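Local coordinates for protein prolyl-tRNA synthetase (PDB 3IAL) that probably charges tRNA(Pro) with L-proline at the expense of ATP, by way of a prolyl-adenylate intermediate, at residues S199-F204 and A423-L428; K208-C213 and Y222-D227; G290-P295 and V381-G386; P491-L496 and V509-C514. All blocks are in the same frame, centred on the assembly; numbering follows the deposited sequence.

Contact 1: S199-F204 and A423-L428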
loop_
_atom_site.group_PDB
_atom_site.type_symbol
_atom_site.label_atom_id
_atom_site.label_comp_id
_atom_site.label_asym_id
_atom_site.label_seq_id
_atom_site.Cartn_x
_atom_site.Cartn_y
_atom_site.Cartn_z
ATOM N N SER B 199 2.422 17.953 11.232
ATOM C CA SER B 199 1.815 19.214 11.688
ATOM C C SER B 199 0.581 19.651 10.888
ATOM O O SER B 199 -0.484 19.846 11.466
ATOM C CB SER B 199 2.861 20.331 11.702
ATOM O OG SER B 199 3.847 20.071 12.694
ATOM N N ASP B 200 0.710 19.800 9.573
ATOM C CA ASP B 200 -0.423 20.254 8.757
ATOM C C ASP B 200 -1.586 19.264 8.815
ATOM O O ASP B 200 -2.749 19.673 8.861
ATOM C CB ASP B 200 -0.029 20.466 7.290
ATOM C CG ASP B 200 1.021 21.553 7.097
ATOM O OD1 ASP B 200 1.389 22.261 8.058
ATOM O OD2 ASP B 200 1.482 21.705 5.954
ATOM N N GLU B 201 -1.274 17.967 8.815
ATOM C CA GLU B 201 -2.306 16.930 8.746
ATOM C C GLU B 201 -2.626 16.260 10.092
ATOM O O GLU B 201 -3.799 16.154 10.455
ATOM C CB GLU B 201 -1.943 15.896 7.678
ATOM C CG GLU B 201 -1.921 16.490 6.252
ATOM C CD GLU B 201 -3.303 16.913 5.750
ATOM O OE1 GLU B 201 -4.262 16.130 5.872
ATOM O OE2 GLU B 201 -3.425 18.030 5.215
ATOM N N LEU B 202 -1.610 15.838 10.843
ATOM C CA LEU B 202 -1.849 15.167 12.131
ATOM C C LEU B 202 -1.832 16.106 13.324
ATOM O O LEU B 202 -1.991 15.660 14.454
ATOM C CB LEU B 202 -0.863 14.016 12.352
ATOM C CG LEU B 202 -0.963 12.909 11.308
ATOM C CD1 LEU B 202 0.146 11.888 11.551
ATOM C CD2 LEU B 202 -2.355 12.259 11.309
ATOM N N CYS B 203 -1.655 17.401 13.069
ATOM C CA CYS B 203 -1.808 18.435 14.095
ATOM C C CYS B 203 -0.951 18.278 15.347
ATOM O O CYS B 203 -1.395 18.638 16.437
ATOM C CB CYS B 203 -3.278 18.535 14.511
ATOM S SG CYS B 203 -4.393 18.830 13.149
ATOM N N PHE B 204 0.266 17.754 15.209
ATOM C CA PHE B 204 1.215 17.731 16.335
ATOM C C PHE B 204 2.618 18.188 15.920
ATOM O O PHE B 204 2.895 18.398 14.742
ATOM C CB PHE B 204 1.237 16.359 17.035
ATOM C CG PHE B 204 1.939 15.273 16.257
ATOM C CD1 PHE B 204 3.313 15.111 16.351
ATOM C CD2 PHE B 204 1.217 14.404 15.443
ATOM C CE1 PHE B 204 3.965 14.104 15.639
ATOM C CE2 PHE B 204 1.865 13.396 14.720
ATOM C CZ PHE B 204 3.235 13.246 14.821
ATOM N N ALA B 423 -11.764 23.786 11.580
ATOM C CA ALA B 423 -11.682 24.454 12.882
ATOM C C ALA B 423 -11.281 23.446 13.958
ATOM O O ALA B 423 -10.521 23.767 14.879
ATOM C CB ALA B 423 -12.998 25.140 13.227
ATOM N N TYR B 424 -11.783 22.224 13.814
ATOM C CA TYR B 424 -11.424 21.093 14.686
ATOM C C TYR B 424 -9.920 20.790 14.645
ATOM O O TYR B 424 -9.273 20.704 15.689
ATOM C CB TYR B 424 -12.265 19.886 14.264
ATOM C CG TYR B 424 -11.917 18.530 14.831
ATOM C CD1 TYR B 424 -12.198 18.201 16.155
ATOM C CD2 TYR B 424 -11.398 17.539 14.011
ATOM C CE1 TYR B 424 -11.921 16.926 16.647
ATOM C CE2 TYR B 424 -11.122 16.282 14.486
ATOM C CZ TYR B 424 -11.377 15.973 15.801
ATOM O OH TYR B 424 -11.087 14.700 16.253
ATOM N N LYS B 425 -9.378 20.656 13.436
ATOM C CA LYS B 425 -7.939 20.508 13.223
ATOM C C LYS B 425 -7.141 21.610 13.893
ATOM O O LYS B 425 -6.154 21.340 14.574
ATOM C CB LYS B 425 -7.612 20.545 11.728
ATOM C CG LYS B 425 -7.715 19.213 11.015
ATOM C CD LYS B 425 -7.404 19.357 9.535
ATOM C CE LYS B 425 -5.924 19.645 9.269
ATOM N NZ LYS B 425 -5.630 19.557 7.815
ATOM N N ALA B 426 -7.566 22.856 13.674
ATOM C CA ALA B 426 -6.861 24.020 14.204
ATOM C C ALA B 426 -6.877 24.063 15.738
ATOM O O ALA B 426 -5.882 24.472 16.341
ATOM C CB ALA B 426 -7.425 25.323 13.608
ATOM N N ARG B 427 -7.974 23.627 16.366
ATOM C CA ARG B 427 -8.002 23.496 17.834
ATOM C C ARG B 427 -7.076 22.369 18.326
ATOM O O ARG B 427 -6.361 22.543 19.315
ATOM C CB ARG B 427 -9.421 23.268 18.369
ATOM C CG ARG B 427 -10.353 24.463 18.199
ATOM C CD ARG B 427 -11.698 24.250 18.888
ATOM N NE ARG B 427 -12.397 23.039 18.449
ATOM C CZ ARG B 427 -13.252 22.962 17.428
ATOM N NH1 ARG B 427 -13.544 24.025 16.683
ATOM N NH2 ARG B 427 -13.824 21.799 17.144
ATOM N N LEU B 428 -7.085 21.220 17.648
ATOM C CA LEU B 428 -6.177 20.121 18.009
ATOM C C LEU B 428 -4.711 20.577 17.911
ATOM O O LEU B 428 -3.902 20.310 18.805
ATOM C CB LEU B 428 -6.393 18.898 17.110
ATOM C CG LEU B 428 -7.715 18.122 17.184
ATOM C CD1 LEU B 428 -7.629 16.896 16.266
ATOM C CD2 LEU B 428 -8.088 17.696 18.599
HETATM O O HOH W 1 -6.421 17.075 6.869
#
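A bend at chi3 (70°) turns the otherwise extended Lys425 chain, so that its ammonium leaves the side of its own helix and arrives at the last turn of helix 180-201. NZ there meets the carbonyl O of Asp200 at 3.1 Å, a weak hydrogen bond. Glu201 folds back in its turn at chi2 (-67°), and although its CB points away from helix 416-438 the carboxylate swings round to the same ammonium. OE2 lies 3.7 Å from Lys425 NZ, a long salt bridge in which the two chains cross obliquely. A water closes the gap more tightly: it donates to Glu201 OE1 at 2.6 Å and accepts from Lys425 NZ at 2.8 Å. Negative charge and the carbonyl of a helix C-terminal turn thus gather round one cation, which would probably favour its charged state. Residues 199-204 belong to the class II catalytic core, where helix 180-201 unwinds through a wider pi-type turn; Cys203 is the first residue past it with non-helical angles, and its phi is positive (56°). That turn aims the Cys203 side chain at helix 416-438. SG sits alongside the aliphatic root of Lys425, 3.9 Å from its CB, and 3.4 Å from the Lys425 carbonyl O. Cys203 CB meets Leu428 CB at 4.1 Å, one helical turn further on, while His285 of helix 276-285 also touches the cysteine. Within residues 199-204, Ser199 OG donates to the Phe204 carbonyl O at 2.8 Å, in the carbonyl plane, and so ties the departing chain back to the helix.

Contact 2: K208-C213 and Y222-D227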
loop_
_atom_site.group_PDB
_atom_site.type_symbol
_atom_site.label_atom_id
_atom_site.label_comp_id
_atom_site.label_asym_id
_atom_site.label_seq_id
_atom_site.Cartn_x
_atom_site.Cartn_y
_atom_site.Cartn_z
ATOM N N LYS B 208 12.864 19.051 16.284
ATOM C CA LYS B 208 13.876 18.770 15.271
ATOM C C LYS B 208 15.265 18.905 15.880
ATOM O O LYS B 208 15.603 19.963 16.400
ATOM C CB LYS B 208 13.735 19.734 14.095
ATOM C CG LYS B 208 14.943 19.752 13.156
ATOM C CD LYS B 208 14.610 20.429 11.831
ATOM C CE LYS B 208 15.795 20.411 10.882
ATOM N NZ LYS B 208 15.401 20.927 9.542
ATOM N N LEU B 209 16.062 17.838 15.807
ATOM C CA LEU B 209 17.421 17.845 16.338
ATOM C C LEU B 209 18.421 17.189 15.411
ATOM O O LEU B 209 18.090 16.264 14.675
ATOM C CB LEU B 209 17.476 17.094 17.665
ATOM C CG LEU B 209 16.616 17.607 18.813
ATOM C CD1 LEU B 209 16.606 16.576 19.930
ATOM C CD2 LEU B 209 17.104 18.970 19.304
ATOM N N ARG B 210 19.657 17.666 15.475
ATOM C CA ARG B 210 20.798 16.903 15.034
ATOM C C ARG B 210 21.127 15.923 16.173
ATOM O O ARG B 210 21.550 16.335 17.257
ATOM C CB ARG B 210 21.988 17.823 14.747
ATOM C CG ARG B 210 23.272 17.100 14.306
ATOM C CD ARG B 210 23.172 16.561 12.894
ATOM N NE ARG B 210 23.154 17.624 11.886
ATOM C CZ ARG B 210 24.234 18.256 11.411
ATOM N NH1 ARG B 210 25.456 17.952 11.837
ATOM N NH2 ARG B 210 24.088 19.209 10.497
ATOM N N ARG B 211 20.918 14.630 15.928
ATOM C CA ARG B 211 21.201 13.605 16.934
ATOM C C ARG B 211 22.674 13.666 17.333
ATOM O O ARG B 211 23.542 13.875 16.486
ATOM C CB ARG B 211 20.822 12.214 16.404
ATOM C CG ARG B 211 21.126 11.037 17.331
ATOM C CD ARG B 211 20.209 11.004 18.537
ATOM N NE ARG B 211 18.837 10.593 18.233
ATOM C CZ ARG B 211 17.735 11.124 18.782
ATOM N NH1 ARG B 211 17.808 12.146 19.634
ATOM N NH2 ARG B 211 16.531 10.652 18.458
ATOM N N VAL B 212 22.950 13.519 18.627
ATOM C CA VAL B 212 24.336 13.490 19.115
ATOM C C VAL B 212 25.193 12.512 18.302
ATOM O O VAL B 212 24.737 11.425 17.932
ATOM C CB VAL B 212 24.417 13.122 20.607
ATOM C CG1 VAL B 212 23.839 14.252 21.464
ATOM C CG2 VAL B 212 23.722 11.783 20.881
ATOM N N CYS B 213 26.428 12.910 18.022
ATOM C CA CYS B 213 27.256 12.203 17.048
ATOM C C CYS B 213 27.655 10.786 17.485
ATOM O O CYS B 213 27.873 9.922 16.639
ATOM C CB CYS B 213 28.484 13.037 16.675
ATOM S SG CYS B 213 29.600 13.376 18.024
ATOM N N TYR B 222 25.878 11.889 9.539
ATOM C CA TYR B 222 25.138 12.527 10.630
ATOM C C TYR B 222 23.660 12.194 10.502
ATOM O O TYR B 222 23.198 11.757 9.440
ATOM C CB TYR B 222 25.361 14.048 10.699
ATOM C CG TYR B 222 24.900 14.835 9.480
ATOM C CD1 TYR B 222 25.750 15.041 8.398
ATOM C CD2 TYR B 222 23.627 15.384 9.422
ATOM C CE1 TYR B 222 25.341 15.756 7.292
ATOM C CE2 TYR B 222 23.209 16.115 8.313
ATOM C CZ TYR B 222 24.071 16.291 7.251
ATOM O OH TYR B 222 23.670 17.001 6.141
ATOM N N SER B 223 22.938 12.382 11.603
ATOM C CA SER B 223 21.541 11.984 11.705
ATOM C C SER B 223 20.711 13.109 12.296
ATOM O O SER B 223 21.104 13.732 13.288
ATOM C CB SER B 223 21.413 10.724 12.567
ATOM O OG SER B 223 21.850 9.578 11.855
ATOM N N GLU B 224 19.585 13.384 11.646
ATOM C CA GLU B 224 18.617 14.358 12.107
ATOM C C GLU B 224 17.312 13.643 12.441
ATOM O O GLU B 224 16.939 12.678 11.767
ATOM C CB GLU B 224 18.380 15.407 11.032
ATOM C CG GLU B 224 19.634 16.163 10.655
ATOM C CD GLU B 224 19.393 17.218 9.596
ATOM O OE1 GLU B 224 18.271 17.292 9.059
ATOM O OE2 GLU B 224 20.339 17.974 9.292
ATOM N N VAL B 225 16.633 14.121 13.480
ATOM C CA VAL B 225 15.491 13.426 14.044
ATOM C C VAL B 225 14.394 14.377 14.501
ATOM O O VAL B 225 14.636 15.564 14.744
ATOM C CB VAL B 225 15.909 12.568 15.266
ATOM C CG1 VAL B 225 16.922 11.520 14.849
ATOM C CG2 VAL B 225 16.457 13.454 16.415
ATOM N N SER B 226 13.189 13.832 14.605
ATOM C CA SER B 226 12.075 14.487 15.262
ATOM C C SER B 226 11.769 13.697 16.528
ATOM O O SER B 226 11.256 12.573 16.463
ATOM C CB SER B 226 10.851 14.542 14.350
ATOM O OG SER B 226 9.783 15.227 14.996
ATOM N N ASP B 227 12.127 14.277 17.673
ATOM C CA ASP B 227 11.833 13.696 18.978
ATOM C C ASP B 227 10.531 14.288 19.520
ATOM O O ASP B 227 10.480 15.464 19.860
ATOM C CB ASP B 227 12.968 13.996 19.963
ATOM C CG ASP B 227 14.119 13.039 19.840
ATOM O OD1 ASP B 227 13.967 11.968 19.212
ATOM O OD2 ASP B 227 15.188 13.347 20.408
HETATM O O HOH W 2 24.359 13.043 14.005
#
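Strands 208-211 and 222-227 run antiparallel, their directions 150° apart, with Leu209 and Val225 as a hydrogen-bonded pair between the non-hydrogen-bonded pairs Lys208-Ser226 and Arg210-Glu224. They form a beta hairpin of the class II synthetase core, and the Val225 side chain is about 6 Å from the bound prolyl-adenylate. Leu209 N to Val225 O and Val225 N to Leu209 O are both 2.9 Å and fairly straight; Arg211 N to Ser223 O is more bent (142°). Past this last bond a water takes over, accepting from Ser223 N and donating to Arg211 O. On the face carrying Leu209 and Val225, Arg211 starts with CG anti to the backbone N and then bends at chi2 and chi3, bringing its guanidinium over Val225 CG2, which lies 3.5 Å from NH2. The same group grips Asp227 end-on: NH1 to OD2 and NH2 to OD1, each 3.0 Å, both oxygens using their syn lone pairs in a nearly coplanar pair. Gln237 also binds Arg211 NH2, and Arg487 makes a second salt bridge to Asp227, so this buried charge is shared across neighbouring strands. On the other face Arg210, bent at the same two torsions, lays its guanidinium over one face of the Tyr222 ring, an off-centre cation-pi contact with planes 32° apart. The Tyr222 hydroxyl is engaged by Asn243. Glu224, whose OE1 takes a hydrogen bond from Trp191, offers OE2 to Arg210 NE in a long salt bridge of 3.8 Å, while Tyr222 CD2 comes within 3.4 Å of that same NE.

Contact 3: G290-P295 and V381-G386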
loop_
_atom_site.group_PDB
_atom_site.type_symbol
_atom_site.label_atom_id
_atom_site.label_comp_id
_atom_site.label_asym_id
_atom_site.label_seq_id
_atom_site.Cartn_x
_atom_site.Cartn_y
_atom_site.Cartn_z
ATOM N N GLY B 290 -11.326 8.542 25.225
ATOM C CA GLY B 290 -10.634 7.709 24.236
ATOM C C GLY B 290 -9.971 8.537 23.152
ATOM O O GLY B 290 -9.305 9.532 23.447
ATOM N N LEU B 291 -10.164 8.126 21.897
ATOM C CA LEU B 291 -9.476 8.725 20.774
ATOM C C LEU B 291 -10.119 10.037 20.355
ATOM O O LEU B 291 -11.305 10.255 20.572
ATOM C CB LEU B 291 -9.464 7.774 19.562
ATOM C CG LEU B 291 -8.824 6.395 19.746
ATOM C CD1 LEU B 291 -8.992 5.556 18.493
ATOM C CD2 LEU B 291 -7.357 6.514 20.123
ATOM N N VAL B 292 -9.300 10.893 19.755
ATOM C CA VAL B 292 -9.714 12.143 19.140
ATOM C C VAL B 292 -8.878 12.238 17.854
ATOM O O VAL B 292 -7.727 12.635 17.895
ATOM C CB VAL B 292 -9.404 13.338 20.077
ATOM C CG1 VAL B 292 -9.645 14.670 19.381
ATOM C CG2 VAL B 292 -10.218 13.231 21.389
ATOM N N LEU B 293 -9.466 11.866 16.722
ATOM C CA LEU B 293 -8.709 11.655 15.484
ATOM C C LEU B 293 -8.674 12.887 14.582
ATOM O O LEU B 293 -9.717 13.451 14.266
ATOM C CB LEU B 293 -9.310 10.485 14.693
ATOM C CG LEU B 293 -9.381 9.144 15.422
ATOM C CD1 LEU B 293 -10.153 8.131 14.577
ATOM C CD2 LEU B 293 -7.981 8.628 15.749
ATOM N N PRO B 294 -7.473 13.291 14.142
ATOM C CA PRO B 294 -7.396 14.231 13.033
ATOM C C PRO B 294 -8.102 13.654 11.795
ATOM O O PRO B 294 -8.117 12.425 11.623
ATOM C CB PRO B 294 -5.898 14.361 12.787
ATOM C CG PRO B 294 -5.256 13.968 14.072
ATOM C CD PRO B 294 -6.139 12.908 14.636
ATOM N N PRO B 295 -8.711 14.520 10.955
ATOM C CA PRO B 295 -9.466 14.065 9.783
ATOM C C PRO B 295 -8.729 13.084 8.868
ATOM O O PRO B 295 -9.341 12.121 8.398
ATOM C CB PRO B 295 -9.773 15.371 9.035
ATOM C CG PRO B 295 -9.876 16.389 10.100
ATOM C CD PRO B 295 -8.897 15.963 11.192
ATOM N N VAL B 381 -21.750 18.256 16.563
ATOM C CA VAL B 381 -20.928 18.220 17.771
ATOM C C VAL B 381 -19.525 17.728 17.420
ATOM O O VAL B 381 -19.371 16.578 17.018
ATOM C CB VAL B 381 -21.548 17.274 18.824
ATOM C CG1 VAL B 381 -20.723 17.275 20.120
ATOM C CG2 VAL B 381 -23.016 17.660 19.104
ATOM N N PRO B 382 -18.503 18.600 17.539
ATOM C CA PRO B 382 -17.130 18.140 17.327
ATOM C C PRO B 382 -16.618 17.341 18.522
ATOM O O PRO B 382 -17.061 17.562 19.648
ATOM C CB PRO B 382 -16.322 19.442 17.158
ATOM C CG PRO B 382 -17.307 20.554 17.178
ATOM C CD PRO B 382 -18.552 20.044 17.814
ATOM N N ARG B 383 -15.680 16.442 18.262
ATOM C CA ARG B 383 -15.223 15.466 19.251
ATOM C C ARG B 383 -14.408 16.064 20.405
ATOM O O ARG B 383 -14.506 15.595 21.533
ATOM C CB ARG B 383 -14.399 14.372 18.542
ATOM C CG ARG B 383 -13.728 13.361 19.449
ATOM C CD ARG B 383 -14.719 12.603 20.327
ATOM N NE ARG B 383 -14.018 11.653 21.178
ATOM C CZ ARG B 383 -13.434 11.943 22.341
ATOM N NH1 ARG B 383 -13.466 13.178 22.849
ATOM N NH2 ARG B 383 -12.810 10.978 23.009
ATOM N N ASP B 384 -13.592 17.076 20.121
ATOM C CA ASP B 384 -12.658 17.603 21.122
ATOM C C ASP B 384 -13.313 18.466 22.199
ATOM O O ASP B 384 -12.808 18.528 23.317
ATOM C CB ASP B 384 -11.531 18.388 20.457
ATOM C CG ASP B 384 -12.028 19.631 19.733
ATOM O OD1 ASP B 384 -13.141 19.585 19.162
ATOM O OD2 ASP B 384 -11.300 20.650 19.741
ATOM N N VAL B 385 -14.415 19.133 21.861
ATOM C CA VAL B 385 -15.115 20.020 22.807
ATOM C C VAL B 385 -16.404 19.400 23.337
ATOM O O VAL B 385 -16.833 19.710 24.453
ATOM C CB VAL B 385 -15.451 21.399 22.179
ATOM C CG1 VAL B 385 -14.189 22.234 22.026
ATOM C CG2 VAL B 385 -16.175 21.236 20.841
ATOM N N GLY B 386 -17.031 18.557 22.520
ATOM C CA GLY B 386 -18.153 17.739 22.962
ATOM C C GLY B 386 -19.501 18.438 23.043
ATOM O O GLY B 386 -19.711 19.514 22.465
#
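Arg383 NE donates to the Glu358 carbonyl O, and NH1 of the same guanidinium forms a salt bridge with Asp287, two bonds that both reach beyond the two segments. The residue follows strand 377-382 of the anticodon-binding domain, and it faces the linker that leads from helix 276-285 of the catalytic core into strand 302-307. CG stands anti to the backbone N (chi1 174°) and a bend at chi2 (59°) carries the guanidinium across to that linker. No hydrogen bond joins the two segments. The Leu291 carbonyl O lies over one face of the guanidinium, 3.0 Å from Arg383 NH2 but above the plane, where no N-H points at it. Val292 CG2 lies over the same face, 3.6 Å from both NH1 and CZ of Arg383. Gly290 sits at the edge, its N in the guanidinium plane and 3.6 Å from Arg383 NH2. Its phi is positive, and its backbone angles would press a CB against the preceding carbonyl O, which suits glycine. Asp384 turns its carboxylate away to a salt bridge with Arg427 of helix 416-438, and its CB rests 4.3 Å from Val292 CG1.

Contact 4: P491-L496 and V509-C514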
loop_
_atom_site.group_PDB
_atom_site.type_symbol
_atom_site.label_atom_id
_atom_site.label_comp_id
_atom_site.label_asym_id
_atom_site.label_seq_id
_atom_site.Cartn_x
_atom_site.Cartn_y
_atom_site.Cartn_z
ATOM N N PRO B 491 20.958 22.837 14.974
ATOM C CA PRO B 491 21.991 23.732 14.460
ATOM C C PRO B 491 21.458 25.105 14.039
ATOM O O PRO B 491 22.214 26.081 14.041
ATOM C CB PRO B 491 22.545 22.972 13.246
ATOM C CG PRO B 491 22.172 21.572 13.460
ATOM C CD PRO B 491 20.852 21.623 14.149
ATOM N N ASP B 492 20.172 25.170 13.700
ATOM C CA ASP B 492 19.513 26.428 13.331
ATOM C C ASP B 492 19.246 27.367 14.520
ATOM O O ASP B 492 18.899 28.529 14.312
ATOM C CB ASP B 492 18.203 26.136 12.588
ATOM C CG ASP B 492 18.430 25.399 11.271
ATOM O OD1 ASP B 492 19.364 25.777 10.525
ATOM O OD2 ASP B 492 17.674 24.443 10.988
ATOM N N GLU B 493 19.382 26.865 15.747
ATOM C CA GLU B 493 19.326 27.709 16.937
ATOM C C GLU B 493 20.727 28.215 17.229
ATOM O O GLU B 493 21.632 27.424 17.487
ATOM C CB GLU B 493 18.824 26.931 18.154
ATOM C CG GLU B 493 17.346 26.607 18.140
ATOM C CD GLU B 493 16.934 25.731 19.311
ATOM O OE1 GLU B 493 16.046 24.877 19.129
ATOM O OE2 GLU B 493 17.494 25.896 20.411
ATOM N N ASN B 494 20.913 29.529 17.199
ATOM C CA ASN B 494 22.242 30.092 17.441
ATOM C C ASN B 494 22.414 30.598 18.869
ATOM O O ASN B 494 21.575 31.333 19.388
ATOM C CB ASN B 494 22.589 31.173 16.409
ATOM C CG ASN B 494 23.580 30.673 15.367
ATOM O OD1 ASN B 494 24.648 30.161 15.713
ATOM N ND2 ASN B 494 23.231 30.814 14.089
ATOM N N VAL B 495 23.504 30.164 19.499
ATOM C CA VAL B 495 23.776 30.511 20.882
ATOM C C VAL B 495 24.177 31.977 20.978
ATOM O O VAL B 495 24.841 32.518 20.088
ATOM C CB VAL B 495 24.870 29.609 21.510
ATOM C CG1 VAL B 495 26.219 29.818 20.827
ATOM C CG2 VAL B 495 24.983 29.872 23.007
ATOM N N LEU B 496 23.743 32.618 22.055
ATOM C CA LEU B 496 24.097 33.996 22.314
ATOM C C LEU B 496 25.567 34.023 22.715
ATOM O O LEU B 496 26.024 33.137 23.429
ATOM C CB LEU B 496 23.215 34.563 23.428
ATOM C CG LEU B 496 21.712 34.570 23.116
ATOM C CD1 LEU B 496 20.882 34.775 24.379
ATOM C CD2 LEU B 496 21.404 35.642 22.071
ATOM N N VAL B 509 28.577 26.501 22.966
ATOM C CA VAL B 509 28.537 26.523 21.496
ATOM C C VAL B 509 27.188 26.067 20.921
ATOM O O VAL B 509 26.991 26.131 19.716
ATOM C CB VAL B 509 29.655 25.644 20.877
ATOM C CG1 VAL B 509 31.017 26.103 21.353
ATOM C CG2 VAL B 509 29.440 24.165 21.210
ATOM N N CYS B 510 26.270 25.608 21.772
ATOM C CA CYS B 510 24.957 25.127 21.323
ATOM C C CYS B 510 24.009 24.973 22.506
ATOM O O CYS B 510 24.436 25.058 23.663
ATOM C CB CYS B 510 25.094 23.767 20.631
ATOM S SG CYS B 510 25.572 22.409 21.765
ATOM N N TYR B 511 22.729 24.740 22.211
ATOM C CA TYR B 511 21.762 24.305 23.222
ATOM C C TYR B 511 21.456 22.829 23.000
ATOM O O TYR B 511 20.902 22.447 21.967
ATOM C CB TYR B 511 20.470 25.118 23.157
ATOM C CG TYR B 511 20.692 26.600 23.270
ATOM C CD1 TYR B 511 20.892 27.205 24.508
ATOM C CD2 TYR B 511 20.711 27.403 22.135
ATOM C CE1 TYR B 511 21.112 28.577 24.609
ATOM C CE2 TYR B 511 20.920 28.766 22.223
ATOM C CZ TYR B 511 21.122 29.348 23.457
ATOM O OH TYR B 511 21.330 30.700 23.524
ATOM N N MET B 512 21.835 21.999 23.962
ATOM C CA MET B 512 21.503 20.589 23.907
ATOM C C MET B 512 20.115 20.385 24.486
ATOM O O MET B 512 19.623 21.218 25.263
ATOM C CB MET B 512 22.525 19.739 24.667
ATOM C CG MET B 512 23.804 19.489 23.901
ATOM S SD MET B 512 23.515 18.617 22.345
ATOM C CE MET B 512 25.193 18.236 21.858
ATOM N N TYR B 513 19.493 19.282 24.072
ATOM C CA TYR B 513 18.218 18.833 24.599
ATOM C C TYR B 513 18.373 17.445 25.189
ATOM O O TYR B 513 18.857 16.517 24.522
ATOM C CB TYR B 513 17.162 18.776 23.502
ATOM C CG TYR B 513 16.729 20.119 22.970
ATOM C CD1 TYR B 513 15.522 20.679 23.354
ATOM C CD2 TYR B 513 17.512 20.809 22.057
ATOM C CE1 TYR B 513 15.107 21.900 22.855
ATOM C CE2 TYR B 513 17.110 22.030 21.550
ATOM C CZ TYR B 513 15.901 22.568 21.944
ATOM O OH TYR B 513 15.496 23.784 21.453
ATOM N N CYS B 514 17.926 17.306 26.434
ATOM C CA CYS B 514 18.027 16.062 27.169
ATOM C C CYS B 514 16.609 15.579 27.463
ATOM O O CYS B 514 15.714 16.396 27.692
ATOM C CB CYS B 514 18.808 16.310 28.468
ATOM S SG CYS B 514 18.522 15.149 29.774
HETATM O O HOH W 3 22.302 24.754 19.282
#
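Strand 510-515, which lies between strands 459-464 and 485-489 in the C-terminal domain of the synthetase, is met here by the loop that follows strand 485-489. Glu493 reaches from that loop with its chain extended beyond CG, and meets Tyr513 tip to tip. The Tyr513 hydroxyl donates to Glu493 OE1 at 2.6 Å, on the syn side of the carboxylate, whose plane stands 79° from that of the ring. Arg461 forms a salt bridge to OE2, which probably balances the charge of Glu493, and the same arginine makes a cation-pi contact with Tyr511. Where the strand begins, Val509 and Cys510 both pair with Phe464 of strand 459-464, a classic beta bulge, and after it Tyr511 and Tyr513 direct their side chains to the loop. The Tyr511 side chain crosses that of Val495 obliquely; its CE2 lies 3.6 Å from Val495 CA, and the Asn494 carbonyl O sits in the ring plane at its edge. Val495 CG2, anti to its own backbone N, is 3.9 Å from Tyr511 CZ. Val495 CG1, in the crowded position, rests 3.9 Å from Val509 C. The Tyr511 hydroxyl is hydrogen-bonded to Glu499 and takes a weak, long bond of 3.4 Å from Leu496 N. Tyr511 N donates a hydrogen bond to a water at 3.0 Å, which in turn lies 3.3 Å from Glu493 O.

In the fold
Contact 3 is the most buried of the four, and contacts 1, 2 and 4 are each partly open. Contacts 1 and 3 adjoin: helix 416-438 serves both, Tyr424 OH reaching Leu293 O at 2.7 Å, so catalytic core, linker and anticodon-binding domain converge there. Contacts 2 and 4, with centres about 12 Å apart, form a second pair, in which Leu209 CD2 packs on Tyr513 CD2 at 3.3 Å where the core meets the C-terminal domain. Of the four, only contact 2 has strand pairing, reinforced by a buried salt bridge; side chains, backbone groups and a single water each join loop to strand in contact 4 and helix to helix end in contact 1, and apolar and face contacts dominate contact 3.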